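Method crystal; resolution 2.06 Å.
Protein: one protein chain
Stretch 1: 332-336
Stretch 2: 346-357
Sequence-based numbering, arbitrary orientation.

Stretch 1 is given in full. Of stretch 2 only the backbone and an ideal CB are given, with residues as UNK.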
# COMPACT_ATOMS: atom_id res chain seq x y z
N GLY A 332 -9.05 -29.86 6.63
CA GLY A 332 -8.24 -29.69 7.84
C GLY A 332 -6.81 -29.22 7.63
O GLY A 332 -5.95 -29.44 8.49
N HIS A 333 -6.55 -28.54 6.51
CA HIS A 333 -5.23 -27.98 6.26
C HIS A 333 -5.16 -26.57 6.88
O HIS A 333 -5.75 -25.63 6.35
CB HIS A 333 -4.94 -27.92 4.76
CG HIS A 333 -4.87 -29.25 4.10
ND1 HIS A 333 -4.65 -29.36 2.74
CD2 HIS A 333 -4.98 -30.49 4.63
CE1 HIS A 333 -4.66 -30.66 2.48
NE2 HIS A 333 -4.85 -31.38 3.59
N LEU A 334 -4.49 -26.45 8.02
CA LEU A 334 -4.28 -25.18 8.74
C LEU A 334 -2.80 -25.06 9.11
O LEU A 334 -2.01 -25.96 8.80
CB LEU A 334 -5.13 -25.13 10.03
CG LEU A 334 -6.66 -25.05 9.91
CD1 LEU A 334 -7.29 -24.93 11.27
CD2 LEU A 334 -7.10 -23.90 9.05
N ARG A 335 -2.43 -23.98 9.81
CA ARG A 335 -1.07 -23.74 10.27
C ARG A 335 -0.75 -24.59 11.50
O ARG A 335 -1.67 -25.01 12.20
CB ARG A 335 -0.87 -22.24 10.58
CG ARG A 335 -0.96 -21.34 9.35
CD ARG A 335 -1.18 -19.88 9.72
NE ARG A 335 -1.05 -19.05 8.53
CZ ARG A 335 -1.39 -17.77 8.43
NH1 ARG A 335 -1.93 -17.14 9.47
NH2 ARG A 335 -1.19 -17.11 7.30
N GLY A 336 0.55 -24.83 11.73
CA GLY A 336 1.11 -25.57 12.86
C GLY A 336 0.31 -26.75 13.37
O GLY A 336 -0.44 -26.63 14.34
N UNK A 346 3.22 -27.58 4.33
CA UNK A 346 3.08 -26.14 4.18
C UNK A 346 1.66 -25.77 3.74
O UNK A 346 1.33 -25.84 2.55
CB UNK A 346 4.10 -25.61 3.17
N UNK A 347 0.81 -25.41 4.72
CA UNK A 347 -0.58 -25.00 4.50
C UNK A 347 -0.88 -23.66 5.17
O UNK A 347 -2.02 -23.38 5.52
CB UNK A 347 -1.54 -26.07 5.03
N UNK A 348 0.17 -22.87 5.34
CA UNK A 348 0.13 -21.57 5.98
C UNK A 348 -0.54 -20.45 5.20
O UNK A 348 -1.01 -19.51 5.81
CB UNK A 348 1.56 -21.14 6.30
N UNK A 349 -0.59 -20.54 3.87
CA UNK A 349 -1.13 -19.47 3.03
C UNK A 349 -2.47 -19.75 2.38
O UNK A 349 -2.81 -20.90 2.13
CB UNK A 349 -0.12 -19.15 1.93
N UNK A 350 -3.19 -18.68 2.03
CA UNK A 350 -4.43 -18.80 1.27
C UNK A 350 -5.74 -18.44 1.92
O UNK A 350 -5.81 -17.71 2.91
CB UNK A 350 -4.55 -20.25 0.79
N UNK A 351 -6.82 -18.99 1.32
CA UNK A 351 -8.24 -18.76 1.61
C UNK A 351 -8.63 -18.99 3.07
O UNK A 351 -9.61 -18.39 3.52
CB UNK A 351 -9.09 -19.67 0.72
N UNK A 352 -7.84 -19.78 3.83
CA UNK A 352 -8.10 -20.03 5.25
C UNK A 352 -7.81 -18.78 6.11
O UNK A 352 -8.37 -18.63 7.21
CB UNK A 352 -7.25 -21.21 5.73
N UNK A 353 -6.87 -17.94 5.64
CA UNK A 353 -6.41 -16.77 6.39
C UNK A 353 -6.62 -15.44 5.68
O UNK A 353 -6.01 -14.46 6.07
CB UNK A 353 -4.92 -16.93 6.71
N UNK A 354 -7.48 -15.38 4.64
CA UNK A 354 -7.72 -14.12 3.92
C UNK A 354 -8.49 -13.13 4.80
O UNK A 354 -8.06 -11.98 4.96
CB UNK A 354 -8.49 -14.38 2.63
N UNK A 355 -9.58 -13.61 5.40
CA UNK A 355 -10.47 -12.85 6.28
C UNK A 355 -9.82 -12.19 7.49
O UNK A 355 -10.11 -11.03 7.79
CB UNK A 355 -11.58 -13.78 6.78
N UNK A 356 -8.96 -12.93 8.20
CA UNK A 356 -8.25 -12.42 9.36
C UNK A 356 -7.12 -11.46 8.94
O UNK A 356 -6.82 -10.52 9.67
CB UNK A 356 -7.69 -13.58 10.18
N UNK A 357 -6.52 -11.67 7.74
CA UNK A 357 -5.45 -10.78 7.30
C UNK A 357 -6.00 -9.37 6.98
O UNK A 357 -5.38 -8.39 7.40
CB UNK A 357 -4.75 -11.37 6.07

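At position 346 CA-to-CB points away from stretch 1 and nothing of it lies near the ideal CB, so many side chains would suit; the residue is Thr346.

Position 347 points toward stretch 1, its ideal CB 3.9 Å from His333 CB, with one face of the imidazole open before it. A flat side chain, aromatic or guanidinium, could cover that face. The residue is Trp347, whose five-membered ring forms an offset stack with the imidazole, centroids 3.8 Å apart and planes at 7°. His333 CB lies over the same indole ring, 3.6 Å from its centroid. His333 ND1 and Trp347 NE1 approach to 3.3 Å, but at an angle too poor for a hydrogen bond. Two waters tie the backbones together, one bridging His333 O and Trp347 O, the other Leu334 O and Trp347 N.

At 348 CA-to-CB would point sideways, and an ideal CB would stand 4.0 Å from Arg335 CG, which favours something small. Gly348 is found, and its carbonyl matters most: Arg335 NE and Arg335 NH2 each donate to Gly348 O at 2.8 Å, a fork at the guanidinium edge.

Position 349 points away and leaves the choice open; it is Ala349. At 350, phi 112° and psi -159° would jam a CB against the preceding carbonyl O, so glycine is called for, and Gly350 opens a type I turn ending at 353. Position 351 is out of reach of stretch 1, which therefore does not limit the choice; it is Cys351, bonded covalently to a group elsewhere in the structure.

Position 352 points toward stretch 1, its ideal CB 4.3 Å from Leu334 CD2, inviting a small apolar group. Ala352 makes that modest contact through its methyl.

Position 353 faces the guanidinium, its ideal CB 3.8 Å from Arg335 NH2, while Arg335 N offers a donor further along. An acidic group could answer the charge, an aromatic ring its flat face. Tyr353 stacks on the guanidinium, centres 3.6 Å apart and planes at 5°, a cation-pi arrangement, and reaches far enough for Arg335 N to donate to Tyr353 OH at 2.9 Å.

Positions 354 and 355, in the helix that follows, are out of reach and unconstrained by stretch 1; they are Val354 and Gly355. Position 356 points toward it, so a long acidic side chain could approach the guanidinium: Glu356 OE1 forms a long salt bridge with Arg335 NH1, 3.8 Å. At 357, out of direct reach, a polar group could use water; Thr357 OG1 donates to Tyr353 O at 2.7 Å and weakly accepts from a water bound to Arg335 NH2.

Stretch 2 (346-357) TWGAGCAYVGET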
# COMPACT_ATOMS: atom_id res chain seq x y z
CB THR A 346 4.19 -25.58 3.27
OG1 THR A 346 4.18 -26.28 2.02
CG2 THR A 346 5.57 -25.67 3.91
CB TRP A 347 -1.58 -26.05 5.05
CG TRP A 347 -1.44 -27.43 4.50
CD1 TRP A 347 -1.40 -27.79 3.19
CD2 TRP A 347 -1.46 -28.64 5.26
NE1 TRP A 347 -1.36 -29.17 3.08
CE2 TRP A 347 -1.39 -29.71 4.34
CE3 TRP A 347 -1.55 -28.92 6.63
CZ2 TRP A 347 -1.39 -31.04 4.75
CZ3 TRP A 347 -1.55 -30.25 7.03
CH2 TRP A 347 -1.46 -31.29 6.10
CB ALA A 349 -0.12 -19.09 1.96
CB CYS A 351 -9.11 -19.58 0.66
SG CYS A 351 -8.51 -21.27 0.40
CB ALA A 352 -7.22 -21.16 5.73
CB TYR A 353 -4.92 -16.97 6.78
CG TYR A 353 -4.71 -18.23 7.58
CD1 TYR A 353 -5.04 -18.28 8.94
CD2 TYR A 353 -4.26 -19.40 6.99
CE1 TYR A 353 -4.90 -19.45 9.68
CE2 TYR A 353 -4.15 -20.59 7.71
CZ TYR A 353 -4.47 -20.61 9.06
OH TYR A 353 -4.34 -21.75 9.81
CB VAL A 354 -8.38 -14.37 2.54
CG1 VAL A 354 -9.01 -13.11 1.97
CG2 VAL A 354 -7.38 -14.96 1.55
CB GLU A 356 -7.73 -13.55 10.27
CG GLU A 356 -6.65 -14.44 9.67
CD GLU A 356 -5.82 -15.25 10.65
OE1 GLU A 356 -4.64 -14.89 10.86
OE2 GLU A 356 -6.34 -16.26 11.17
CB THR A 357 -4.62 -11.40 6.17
OG1 THR A 357 -4.10 -12.65 6.64
CG2 THR A 357 -3.47 -10.48 5.72
O HOH W 1 -4.64 -23.51 4.78
O HOH W 2 0.74 -26.26 7.55
O HOH W 3 -1.08 -14.34 6.98
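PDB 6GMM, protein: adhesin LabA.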